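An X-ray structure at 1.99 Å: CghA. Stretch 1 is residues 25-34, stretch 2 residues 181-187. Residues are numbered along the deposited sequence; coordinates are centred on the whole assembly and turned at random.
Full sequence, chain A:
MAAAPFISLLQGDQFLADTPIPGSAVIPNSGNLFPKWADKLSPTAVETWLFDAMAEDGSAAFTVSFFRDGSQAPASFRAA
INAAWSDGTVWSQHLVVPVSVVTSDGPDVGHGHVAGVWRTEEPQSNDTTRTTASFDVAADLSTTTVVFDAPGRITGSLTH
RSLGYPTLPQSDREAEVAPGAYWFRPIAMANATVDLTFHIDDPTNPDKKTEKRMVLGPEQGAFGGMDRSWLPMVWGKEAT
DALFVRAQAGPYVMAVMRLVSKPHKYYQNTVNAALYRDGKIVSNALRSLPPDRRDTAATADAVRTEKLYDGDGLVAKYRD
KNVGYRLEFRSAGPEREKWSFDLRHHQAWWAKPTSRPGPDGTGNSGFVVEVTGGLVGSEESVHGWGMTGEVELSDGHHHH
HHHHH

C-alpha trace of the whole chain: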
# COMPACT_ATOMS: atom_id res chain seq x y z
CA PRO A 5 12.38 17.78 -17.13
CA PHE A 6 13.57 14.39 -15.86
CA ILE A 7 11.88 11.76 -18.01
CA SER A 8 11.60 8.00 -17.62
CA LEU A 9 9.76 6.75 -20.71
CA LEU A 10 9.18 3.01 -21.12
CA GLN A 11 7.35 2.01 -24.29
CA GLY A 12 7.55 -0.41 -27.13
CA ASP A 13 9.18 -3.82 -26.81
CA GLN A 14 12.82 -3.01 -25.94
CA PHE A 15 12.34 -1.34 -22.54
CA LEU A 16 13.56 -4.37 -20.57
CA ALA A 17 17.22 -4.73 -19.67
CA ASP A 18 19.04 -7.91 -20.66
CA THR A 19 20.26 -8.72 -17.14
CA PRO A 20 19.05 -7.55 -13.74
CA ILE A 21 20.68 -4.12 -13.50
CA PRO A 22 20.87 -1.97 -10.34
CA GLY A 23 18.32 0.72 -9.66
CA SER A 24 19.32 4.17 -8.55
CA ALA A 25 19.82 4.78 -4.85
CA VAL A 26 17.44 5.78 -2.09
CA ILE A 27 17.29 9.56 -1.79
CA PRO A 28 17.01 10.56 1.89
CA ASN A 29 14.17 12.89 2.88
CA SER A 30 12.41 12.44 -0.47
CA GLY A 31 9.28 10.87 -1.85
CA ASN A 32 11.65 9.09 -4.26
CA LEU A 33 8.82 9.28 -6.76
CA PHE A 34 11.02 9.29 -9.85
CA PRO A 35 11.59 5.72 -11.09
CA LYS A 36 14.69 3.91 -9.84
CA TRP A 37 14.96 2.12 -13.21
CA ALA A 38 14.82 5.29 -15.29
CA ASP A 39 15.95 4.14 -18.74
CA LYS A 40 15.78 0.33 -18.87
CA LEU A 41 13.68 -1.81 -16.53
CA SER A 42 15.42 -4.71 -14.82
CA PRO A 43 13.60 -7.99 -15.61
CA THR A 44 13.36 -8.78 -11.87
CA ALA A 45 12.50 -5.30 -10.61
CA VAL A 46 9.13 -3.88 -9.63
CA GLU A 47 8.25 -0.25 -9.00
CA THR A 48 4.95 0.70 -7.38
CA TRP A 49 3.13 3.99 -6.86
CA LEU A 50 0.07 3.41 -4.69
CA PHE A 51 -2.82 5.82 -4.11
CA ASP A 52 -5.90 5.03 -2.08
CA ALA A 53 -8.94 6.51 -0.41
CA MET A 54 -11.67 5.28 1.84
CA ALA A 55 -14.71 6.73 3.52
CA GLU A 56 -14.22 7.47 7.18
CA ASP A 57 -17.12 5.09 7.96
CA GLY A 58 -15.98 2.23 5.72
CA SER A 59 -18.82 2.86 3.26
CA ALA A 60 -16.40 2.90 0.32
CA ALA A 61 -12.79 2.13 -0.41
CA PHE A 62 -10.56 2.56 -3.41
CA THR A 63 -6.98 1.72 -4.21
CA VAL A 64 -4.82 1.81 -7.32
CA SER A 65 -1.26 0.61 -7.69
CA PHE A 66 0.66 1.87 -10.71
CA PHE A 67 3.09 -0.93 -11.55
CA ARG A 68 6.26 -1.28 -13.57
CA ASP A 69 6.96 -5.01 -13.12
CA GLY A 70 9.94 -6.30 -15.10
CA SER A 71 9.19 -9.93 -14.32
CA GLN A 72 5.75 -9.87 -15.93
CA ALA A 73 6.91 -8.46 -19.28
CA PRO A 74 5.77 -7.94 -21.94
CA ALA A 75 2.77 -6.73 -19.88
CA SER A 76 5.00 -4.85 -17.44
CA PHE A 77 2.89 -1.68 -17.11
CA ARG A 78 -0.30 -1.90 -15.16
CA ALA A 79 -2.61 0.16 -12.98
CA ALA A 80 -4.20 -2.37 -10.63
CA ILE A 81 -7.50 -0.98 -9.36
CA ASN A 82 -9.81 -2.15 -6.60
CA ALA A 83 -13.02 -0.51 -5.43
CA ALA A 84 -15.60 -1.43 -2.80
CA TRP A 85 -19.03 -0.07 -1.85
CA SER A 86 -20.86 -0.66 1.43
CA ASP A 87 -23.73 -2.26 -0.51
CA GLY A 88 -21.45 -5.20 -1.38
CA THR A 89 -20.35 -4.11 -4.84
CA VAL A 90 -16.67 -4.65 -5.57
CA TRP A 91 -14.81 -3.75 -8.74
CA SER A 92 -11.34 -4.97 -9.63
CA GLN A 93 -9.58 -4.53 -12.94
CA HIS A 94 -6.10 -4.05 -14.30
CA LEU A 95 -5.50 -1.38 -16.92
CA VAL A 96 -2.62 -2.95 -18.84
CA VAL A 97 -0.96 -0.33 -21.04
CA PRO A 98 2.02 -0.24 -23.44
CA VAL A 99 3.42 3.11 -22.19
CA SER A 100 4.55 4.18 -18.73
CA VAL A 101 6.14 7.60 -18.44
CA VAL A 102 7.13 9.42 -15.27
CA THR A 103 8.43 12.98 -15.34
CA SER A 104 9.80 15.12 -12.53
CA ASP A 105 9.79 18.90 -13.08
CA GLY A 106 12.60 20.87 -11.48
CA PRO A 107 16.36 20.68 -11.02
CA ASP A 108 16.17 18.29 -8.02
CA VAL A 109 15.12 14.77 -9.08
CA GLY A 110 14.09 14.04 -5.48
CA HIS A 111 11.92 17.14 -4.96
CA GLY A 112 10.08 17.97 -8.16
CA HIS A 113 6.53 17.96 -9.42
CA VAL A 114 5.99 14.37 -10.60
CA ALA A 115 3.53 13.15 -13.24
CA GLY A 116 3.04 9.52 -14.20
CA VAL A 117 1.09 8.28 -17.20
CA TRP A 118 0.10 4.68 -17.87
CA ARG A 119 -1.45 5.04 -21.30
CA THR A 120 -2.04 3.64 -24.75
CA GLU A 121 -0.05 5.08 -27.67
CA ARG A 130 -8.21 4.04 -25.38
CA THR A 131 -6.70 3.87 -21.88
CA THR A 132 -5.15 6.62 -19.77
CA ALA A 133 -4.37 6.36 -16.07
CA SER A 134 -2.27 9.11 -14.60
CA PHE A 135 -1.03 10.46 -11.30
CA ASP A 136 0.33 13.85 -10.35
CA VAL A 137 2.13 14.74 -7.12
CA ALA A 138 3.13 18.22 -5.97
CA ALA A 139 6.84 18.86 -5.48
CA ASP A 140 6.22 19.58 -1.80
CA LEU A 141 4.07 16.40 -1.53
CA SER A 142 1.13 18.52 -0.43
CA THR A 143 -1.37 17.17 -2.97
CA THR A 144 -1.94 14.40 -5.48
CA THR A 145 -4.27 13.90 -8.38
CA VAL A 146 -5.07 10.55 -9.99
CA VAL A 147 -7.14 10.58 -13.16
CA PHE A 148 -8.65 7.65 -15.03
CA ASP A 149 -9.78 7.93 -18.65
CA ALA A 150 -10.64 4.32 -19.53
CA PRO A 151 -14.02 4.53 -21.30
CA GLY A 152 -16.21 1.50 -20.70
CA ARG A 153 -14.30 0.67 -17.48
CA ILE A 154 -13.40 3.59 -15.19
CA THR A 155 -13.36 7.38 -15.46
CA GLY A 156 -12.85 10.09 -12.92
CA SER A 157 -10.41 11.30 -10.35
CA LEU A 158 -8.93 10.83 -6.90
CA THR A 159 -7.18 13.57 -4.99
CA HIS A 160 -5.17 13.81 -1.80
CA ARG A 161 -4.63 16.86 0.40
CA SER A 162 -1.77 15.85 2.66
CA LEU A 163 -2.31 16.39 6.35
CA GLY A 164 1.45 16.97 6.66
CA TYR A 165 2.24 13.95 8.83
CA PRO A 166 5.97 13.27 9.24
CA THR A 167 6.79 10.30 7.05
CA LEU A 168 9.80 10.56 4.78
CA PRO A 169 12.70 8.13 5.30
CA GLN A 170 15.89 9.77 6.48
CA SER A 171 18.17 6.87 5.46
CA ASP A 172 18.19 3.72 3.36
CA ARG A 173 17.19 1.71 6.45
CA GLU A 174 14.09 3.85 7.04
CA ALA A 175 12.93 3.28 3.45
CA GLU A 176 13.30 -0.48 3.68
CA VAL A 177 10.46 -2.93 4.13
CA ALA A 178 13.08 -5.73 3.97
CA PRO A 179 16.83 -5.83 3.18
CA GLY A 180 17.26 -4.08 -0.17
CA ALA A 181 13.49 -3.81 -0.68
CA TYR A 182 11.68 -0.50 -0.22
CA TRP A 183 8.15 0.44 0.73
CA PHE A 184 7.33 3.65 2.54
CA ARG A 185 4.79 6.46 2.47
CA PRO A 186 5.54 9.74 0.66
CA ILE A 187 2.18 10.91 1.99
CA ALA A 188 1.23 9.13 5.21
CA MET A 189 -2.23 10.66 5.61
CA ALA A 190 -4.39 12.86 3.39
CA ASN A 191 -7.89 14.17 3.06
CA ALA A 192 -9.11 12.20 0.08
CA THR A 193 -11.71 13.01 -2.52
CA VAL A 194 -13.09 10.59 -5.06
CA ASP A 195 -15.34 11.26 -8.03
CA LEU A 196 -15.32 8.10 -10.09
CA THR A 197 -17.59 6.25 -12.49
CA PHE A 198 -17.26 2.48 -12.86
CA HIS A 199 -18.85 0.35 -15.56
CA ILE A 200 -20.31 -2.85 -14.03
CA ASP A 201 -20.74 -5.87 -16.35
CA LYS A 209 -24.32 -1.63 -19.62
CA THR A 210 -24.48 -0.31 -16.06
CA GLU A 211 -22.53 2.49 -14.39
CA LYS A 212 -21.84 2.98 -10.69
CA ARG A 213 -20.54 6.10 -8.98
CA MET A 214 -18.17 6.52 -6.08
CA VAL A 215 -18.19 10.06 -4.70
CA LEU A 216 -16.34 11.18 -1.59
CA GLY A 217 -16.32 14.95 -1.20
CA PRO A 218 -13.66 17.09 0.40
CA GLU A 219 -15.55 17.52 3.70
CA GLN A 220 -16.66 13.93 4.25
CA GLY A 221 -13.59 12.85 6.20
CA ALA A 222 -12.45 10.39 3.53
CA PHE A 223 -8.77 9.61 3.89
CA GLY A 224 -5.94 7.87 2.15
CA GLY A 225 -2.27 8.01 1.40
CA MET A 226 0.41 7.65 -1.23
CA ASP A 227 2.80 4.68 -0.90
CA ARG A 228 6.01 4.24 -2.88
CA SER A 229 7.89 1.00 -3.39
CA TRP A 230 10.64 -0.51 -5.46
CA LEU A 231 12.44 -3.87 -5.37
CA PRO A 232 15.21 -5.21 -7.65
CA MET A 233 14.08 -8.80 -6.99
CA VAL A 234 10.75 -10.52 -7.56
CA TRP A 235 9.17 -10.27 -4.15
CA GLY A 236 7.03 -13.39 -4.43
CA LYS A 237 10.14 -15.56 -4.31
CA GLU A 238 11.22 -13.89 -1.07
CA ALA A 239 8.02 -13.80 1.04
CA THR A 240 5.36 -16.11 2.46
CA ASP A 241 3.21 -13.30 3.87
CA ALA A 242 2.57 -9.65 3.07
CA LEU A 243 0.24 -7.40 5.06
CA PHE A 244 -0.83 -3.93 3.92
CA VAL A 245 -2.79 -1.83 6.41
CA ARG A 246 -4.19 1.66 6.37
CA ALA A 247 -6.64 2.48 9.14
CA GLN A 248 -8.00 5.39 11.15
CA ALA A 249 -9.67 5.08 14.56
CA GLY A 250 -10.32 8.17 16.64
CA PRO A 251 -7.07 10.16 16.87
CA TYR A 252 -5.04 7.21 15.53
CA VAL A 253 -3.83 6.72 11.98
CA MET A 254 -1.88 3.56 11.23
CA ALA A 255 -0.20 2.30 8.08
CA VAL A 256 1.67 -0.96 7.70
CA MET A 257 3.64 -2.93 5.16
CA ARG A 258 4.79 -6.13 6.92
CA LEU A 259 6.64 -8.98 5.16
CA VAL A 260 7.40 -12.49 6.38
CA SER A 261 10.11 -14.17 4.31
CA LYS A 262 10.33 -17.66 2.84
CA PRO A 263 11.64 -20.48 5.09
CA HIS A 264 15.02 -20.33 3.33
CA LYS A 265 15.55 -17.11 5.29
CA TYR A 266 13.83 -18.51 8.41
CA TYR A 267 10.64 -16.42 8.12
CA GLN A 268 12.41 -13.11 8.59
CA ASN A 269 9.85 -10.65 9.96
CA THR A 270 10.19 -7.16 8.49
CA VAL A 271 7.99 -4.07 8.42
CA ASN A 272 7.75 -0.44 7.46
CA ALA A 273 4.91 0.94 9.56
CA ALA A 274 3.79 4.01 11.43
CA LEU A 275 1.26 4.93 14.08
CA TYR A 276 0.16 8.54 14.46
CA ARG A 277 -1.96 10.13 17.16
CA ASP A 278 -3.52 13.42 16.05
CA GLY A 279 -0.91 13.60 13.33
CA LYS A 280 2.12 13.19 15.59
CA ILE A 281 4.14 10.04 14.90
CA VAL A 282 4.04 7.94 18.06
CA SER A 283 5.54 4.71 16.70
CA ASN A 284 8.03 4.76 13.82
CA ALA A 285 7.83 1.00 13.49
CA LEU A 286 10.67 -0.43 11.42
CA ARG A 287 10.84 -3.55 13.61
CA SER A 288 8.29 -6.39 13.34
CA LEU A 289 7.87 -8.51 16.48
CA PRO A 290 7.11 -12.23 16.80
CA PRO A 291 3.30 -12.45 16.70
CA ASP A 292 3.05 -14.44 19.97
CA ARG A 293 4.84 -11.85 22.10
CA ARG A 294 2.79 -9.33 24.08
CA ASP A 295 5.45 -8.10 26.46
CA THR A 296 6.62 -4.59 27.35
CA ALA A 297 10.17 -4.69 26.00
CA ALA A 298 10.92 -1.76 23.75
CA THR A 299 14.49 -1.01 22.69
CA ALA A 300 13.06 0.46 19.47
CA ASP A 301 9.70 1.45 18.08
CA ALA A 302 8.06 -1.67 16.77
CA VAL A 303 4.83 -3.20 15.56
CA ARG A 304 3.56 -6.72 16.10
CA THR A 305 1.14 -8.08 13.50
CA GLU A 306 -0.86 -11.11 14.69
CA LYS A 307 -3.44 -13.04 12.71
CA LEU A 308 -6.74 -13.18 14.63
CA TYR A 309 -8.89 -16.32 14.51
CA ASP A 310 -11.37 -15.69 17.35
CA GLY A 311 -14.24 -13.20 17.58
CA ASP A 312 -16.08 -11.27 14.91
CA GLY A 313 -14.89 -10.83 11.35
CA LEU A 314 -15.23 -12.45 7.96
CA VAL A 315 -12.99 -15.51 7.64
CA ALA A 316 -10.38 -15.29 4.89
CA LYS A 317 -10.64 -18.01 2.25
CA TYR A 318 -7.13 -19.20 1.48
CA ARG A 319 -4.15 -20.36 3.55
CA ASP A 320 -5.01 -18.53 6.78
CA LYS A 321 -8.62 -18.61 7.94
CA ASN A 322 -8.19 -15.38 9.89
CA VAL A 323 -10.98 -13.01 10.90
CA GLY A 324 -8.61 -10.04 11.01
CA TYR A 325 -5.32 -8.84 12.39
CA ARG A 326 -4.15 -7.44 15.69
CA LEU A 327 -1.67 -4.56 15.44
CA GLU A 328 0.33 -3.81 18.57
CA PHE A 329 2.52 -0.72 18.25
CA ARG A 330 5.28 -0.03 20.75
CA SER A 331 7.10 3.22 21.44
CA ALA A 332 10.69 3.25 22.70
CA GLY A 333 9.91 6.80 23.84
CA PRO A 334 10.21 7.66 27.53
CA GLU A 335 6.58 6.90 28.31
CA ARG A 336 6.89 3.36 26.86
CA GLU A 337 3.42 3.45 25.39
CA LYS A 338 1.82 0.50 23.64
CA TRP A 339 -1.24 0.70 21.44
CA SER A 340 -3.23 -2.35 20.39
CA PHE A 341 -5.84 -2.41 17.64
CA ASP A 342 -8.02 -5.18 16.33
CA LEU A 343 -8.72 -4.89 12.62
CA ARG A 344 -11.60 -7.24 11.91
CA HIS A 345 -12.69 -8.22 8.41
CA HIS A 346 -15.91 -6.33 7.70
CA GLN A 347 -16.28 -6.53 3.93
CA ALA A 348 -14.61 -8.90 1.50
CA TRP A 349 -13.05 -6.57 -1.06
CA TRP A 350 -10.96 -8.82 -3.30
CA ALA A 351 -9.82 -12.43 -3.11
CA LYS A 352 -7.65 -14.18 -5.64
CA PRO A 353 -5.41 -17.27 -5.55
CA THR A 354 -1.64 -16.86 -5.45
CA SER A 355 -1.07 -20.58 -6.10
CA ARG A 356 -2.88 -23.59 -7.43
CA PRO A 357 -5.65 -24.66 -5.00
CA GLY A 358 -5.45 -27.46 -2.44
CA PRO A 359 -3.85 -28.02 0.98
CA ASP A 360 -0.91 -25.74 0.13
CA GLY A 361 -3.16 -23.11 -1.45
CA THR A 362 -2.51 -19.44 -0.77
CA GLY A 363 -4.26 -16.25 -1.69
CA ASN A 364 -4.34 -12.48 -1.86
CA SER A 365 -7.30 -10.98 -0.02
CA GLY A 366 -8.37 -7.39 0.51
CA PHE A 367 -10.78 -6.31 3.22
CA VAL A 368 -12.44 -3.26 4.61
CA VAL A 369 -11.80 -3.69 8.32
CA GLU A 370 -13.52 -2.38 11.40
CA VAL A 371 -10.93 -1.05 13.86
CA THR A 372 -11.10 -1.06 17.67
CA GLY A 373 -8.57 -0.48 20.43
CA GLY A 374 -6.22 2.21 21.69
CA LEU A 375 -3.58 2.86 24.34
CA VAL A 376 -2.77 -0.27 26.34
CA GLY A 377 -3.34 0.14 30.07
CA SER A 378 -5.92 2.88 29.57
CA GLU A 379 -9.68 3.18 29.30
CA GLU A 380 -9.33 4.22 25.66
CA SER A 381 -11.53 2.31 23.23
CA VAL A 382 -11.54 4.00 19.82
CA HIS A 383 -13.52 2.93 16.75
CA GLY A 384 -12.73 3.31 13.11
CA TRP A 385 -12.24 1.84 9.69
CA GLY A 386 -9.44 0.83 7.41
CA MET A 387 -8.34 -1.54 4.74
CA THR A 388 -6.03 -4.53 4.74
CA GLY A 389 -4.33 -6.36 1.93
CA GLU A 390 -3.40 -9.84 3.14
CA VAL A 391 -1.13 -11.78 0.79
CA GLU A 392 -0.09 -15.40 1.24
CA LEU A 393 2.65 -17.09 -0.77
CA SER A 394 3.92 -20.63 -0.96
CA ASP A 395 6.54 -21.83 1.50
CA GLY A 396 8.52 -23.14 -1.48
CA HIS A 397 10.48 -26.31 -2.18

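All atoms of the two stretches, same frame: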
# COMPACT_ATOMS: atom_id res chain seq x y z
N ALA A 25 19.78 4.91 -6.30
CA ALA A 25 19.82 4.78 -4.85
C ALA A 25 18.63 5.45 -4.18
O ALA A 25 17.94 6.30 -4.77
CB ALA A 25 21.12 5.37 -4.30
N VAL A 26 18.38 5.06 -2.93
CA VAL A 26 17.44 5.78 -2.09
C VAL A 26 17.93 7.21 -1.91
O VAL A 26 19.10 7.44 -1.60
CB VAL A 26 17.29 5.10 -0.72
CG1 VAL A 26 16.35 5.92 0.17
CG2 VAL A 26 16.78 3.68 -0.87
N ILE A 27 17.03 8.16 -2.09
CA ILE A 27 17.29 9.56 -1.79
C ILE A 27 16.72 9.85 -0.41
O ILE A 27 15.50 9.77 -0.22
CB ILE A 27 16.68 10.49 -2.84
CG1 ILE A 27 17.14 10.09 -4.24
CG2 ILE A 27 17.01 11.95 -2.52
CD1 ILE A 27 16.32 10.70 -5.36
N PRO A 28 17.55 10.20 0.58
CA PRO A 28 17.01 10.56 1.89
C PRO A 28 16.08 11.76 1.81
O PRO A 28 16.23 12.64 0.95
CB PRO A 28 18.26 10.89 2.71
CG PRO A 28 19.33 11.16 1.71
CD PRO A 28 19.01 10.29 0.53
N ASN A 29 15.12 11.79 2.72
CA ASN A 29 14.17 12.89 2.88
C ASN A 29 13.47 13.25 1.56
O ASN A 29 13.26 14.42 1.24
CB ASN A 29 14.86 14.12 3.45
CG ASN A 29 13.88 15.10 4.04
OD1 ASN A 29 12.89 14.71 4.68
ND2 ASN A 29 14.14 16.38 3.82
N SER A 30 13.07 12.23 0.81
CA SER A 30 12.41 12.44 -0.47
C SER A 30 11.32 11.41 -0.67
O SER A 30 11.42 10.28 -0.19
CB SER A 30 13.43 12.37 -1.61
OG SER A 30 12.81 12.19 -2.87
N GLY A 31 10.27 11.82 -1.38
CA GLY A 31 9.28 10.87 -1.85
C GLY A 31 9.86 9.80 -2.75
O GLY A 31 9.25 8.73 -2.90
N ASN A 32 11.02 10.05 -3.36
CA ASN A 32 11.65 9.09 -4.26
C ASN A 32 10.73 8.70 -5.40
O ASN A 32 10.79 7.58 -5.91
CB ASN A 32 12.12 7.83 -3.51
CG ASN A 32 13.43 8.04 -2.78
OD1 ASN A 32 14.49 7.66 -3.29
ND2 ASN A 32 13.37 8.62 -1.60
N LEU A 33 9.88 9.63 -5.83
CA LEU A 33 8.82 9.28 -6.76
C LEU A 33 9.34 9.00 -8.16
O LEU A 33 8.69 8.29 -8.93
CB LEU A 33 7.78 10.41 -6.81
CG LEU A 33 7.06 10.60 -5.49
CD1 LEU A 33 6.04 11.74 -5.58
CD2 LEU A 33 6.41 9.28 -5.07
N PHE A 34 10.49 9.57 -8.52
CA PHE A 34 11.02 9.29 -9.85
C PHE A 34 11.52 7.85 -9.92
O PHE A 34 12.13 7.35 -8.97
CB PHE A 34 12.15 10.27 -10.18
CG PHE A 34 12.55 10.24 -11.63
CD1 PHE A 34 11.77 10.88 -12.59
CD2 PHE A 34 13.68 9.56 -12.04
CE1 PHE A 34 12.12 10.85 -13.93
CE2 PHE A 34 14.04 9.52 -13.38
CZ PHE A 34 13.26 10.16 -14.32
N ALA A 181 14.83 -3.94 -0.12
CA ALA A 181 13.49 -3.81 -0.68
C ALA A 181 12.81 -2.64 0.03
O ALA A 181 12.91 -2.51 1.25
CB ALA A 181 12.69 -5.11 -0.49
N TYR A 182 12.13 -1.79 -0.74
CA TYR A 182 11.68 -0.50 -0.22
C TYR A 182 10.18 -0.36 -0.37
O TYR A 182 9.62 -0.68 -1.42
CB TYR A 182 12.40 0.66 -0.90
CG TYR A 182 13.88 0.45 -0.87
CD1 TYR A 182 14.63 0.86 0.22
CD2 TYR A 182 14.52 -0.21 -1.90
CE1 TYR A 182 15.99 0.63 0.27
CE2 TYR A 182 15.88 -0.45 -1.87
CZ TYR A 182 16.60 -0.03 -0.79
OH TYR A 182 17.96 -0.26 -0.76
N TRP A 183 9.55 0.05 0.72
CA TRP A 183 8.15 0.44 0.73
C TRP A 183 8.00 1.44 1.86
O TRP A 183 8.29 1.14 3.01
CB TRP A 183 7.22 -0.76 0.94
CG TRP A 183 5.78 -0.37 0.91
CD1 TRP A 183 5.13 0.44 1.80
CD2 TRP A 183 4.81 -0.75 -0.06
NE1 TRP A 183 3.81 0.58 1.44
CE2 TRP A 183 3.59 -0.14 0.30
CE3 TRP A 183 4.85 -1.56 -1.20
CZ2 TRP A 183 2.43 -0.31 -0.45
CZ3 TRP A 183 3.71 -1.72 -1.93
CH2 TRP A 183 2.51 -1.08 -1.56
N PHE A 184 7.57 2.65 1.52
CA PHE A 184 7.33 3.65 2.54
C PHE A 184 6.26 4.59 2.00
O PHE A 184 5.70 4.37 0.92
CB PHE A 184 8.64 4.35 2.93
CG PHE A 184 9.30 5.03 1.78
CD1 PHE A 184 10.20 4.34 0.97
CD2 PHE A 184 9.00 6.35 1.47
CE1 PHE A 184 10.80 4.95 -0.13
CE2 PHE A 184 9.60 6.98 0.39
CZ PHE A 184 10.50 6.28 -0.41
N ARG A 185 5.98 5.65 2.74
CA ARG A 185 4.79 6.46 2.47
C ARG A 185 5.17 7.91 2.21
O ARG A 185 5.36 8.69 3.16
CB ARG A 185 3.82 6.34 3.64
CG ARG A 185 3.23 4.92 3.71
CD ARG A 185 2.61 4.61 5.06
NE ARG A 185 3.61 4.53 6.11
CZ ARG A 185 4.31 3.43 6.40
NH1 ARG A 185 4.10 2.31 5.72
NH2 ARG A 185 5.21 3.47 7.37
N PRO A 186 5.29 8.31 0.95
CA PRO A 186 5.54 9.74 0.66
C PRO A 186 4.48 10.65 1.24
O PRO A 186 4.79 11.76 1.67
CB PRO A 186 5.55 9.77 -0.87
CG PRO A 186 6.07 8.42 -1.25
CD PRO A 186 5.37 7.49 -0.27
N ILE A 187 3.22 10.21 1.26
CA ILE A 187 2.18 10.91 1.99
C ILE A 187 1.49 9.92 2.91
O ILE A 187 0.76 9.03 2.45
CB ILE A 187 1.16 11.59 1.08
CG1 ILE A 187 1.86 12.56 0.13
CG2 ILE A 187 0.13 12.30 1.93
CD1 ILE A 187 1.00 13.01 -1.02

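A loop can pack against a β-strand without sharing a hydrogen bond with it, while polar groups of its own pair within the loop and the strand offers apolar side chains on the face it turns toward the loop. The contact between residues 25-34 and 181-187 of CghA illustrates the principle. The closest touching residues are 152 apart in sequence, and the two segments bury 259 Å² between them, most of it through Phe184, Val26 and Pro186, with no hydrogen bond crossing the boundary.

The strand side follows from the alternation of extended backbone. Tyr182 and Phe184 direct their CA-to-CB bonds toward the loop, whereas the intervening Trp183 does not reach it and Arg185 points away. Pro186, where the chain turns a corner, again points toward the loop and extends the apolar row.

Phe184 covers the largest area. With chi1 in the p well, its ring reaches the loop at residues 30-32, where CZ lies 3.8 Å from CB of Asn32, a contact at the ring edge, near its plane. Two backbone carbonyls approach the same ring obliquely: CZ is 3.7 Å from O of Gly31, and CE2 is 3.8 Å from O of Ser30.

Val26 answers Tyr182. Its CA-to-CB bond points toward the strand, and the t rotamer accompanies a close approach of CG2 to CE1 of Tyr182, at 3.4 Å. The same methyl carbon sits over one face of the ring, 3.8 Å from the centroid and 29° off the normal, a CH-π arrangement. The backbones nevertheless remain well apart here, with 8.7 Å between CA of Val26 and CA of Tyr182, so the side chains fill the gap.

At Pro186 the two segments draw much closer: its CA is 4.6 Å from CA of Gly31. Glycine presents only backbone, and O of Gly31 lies 3.6 Å from CG of Pro186. That same CG also meets CD2 of Leu33 at 3.9 Å; the CA-to-CB bond of Leu33 points sideways, but the end of its side chain comes nearer to the other segment.

Asn32 is bonded mainly within its own loop. Its OD1 accepts a hydrogen bond from N of Ile27 (2.9 Å), while its ND2 donates to O of Ile27 (2.8 Å) and to O of Ser30 (2.9 Å). Its backbone N donates to OG of Ser30 at 2.8 Å. The amide thus ties the loop across its own width, leaving CB to touch Phe184.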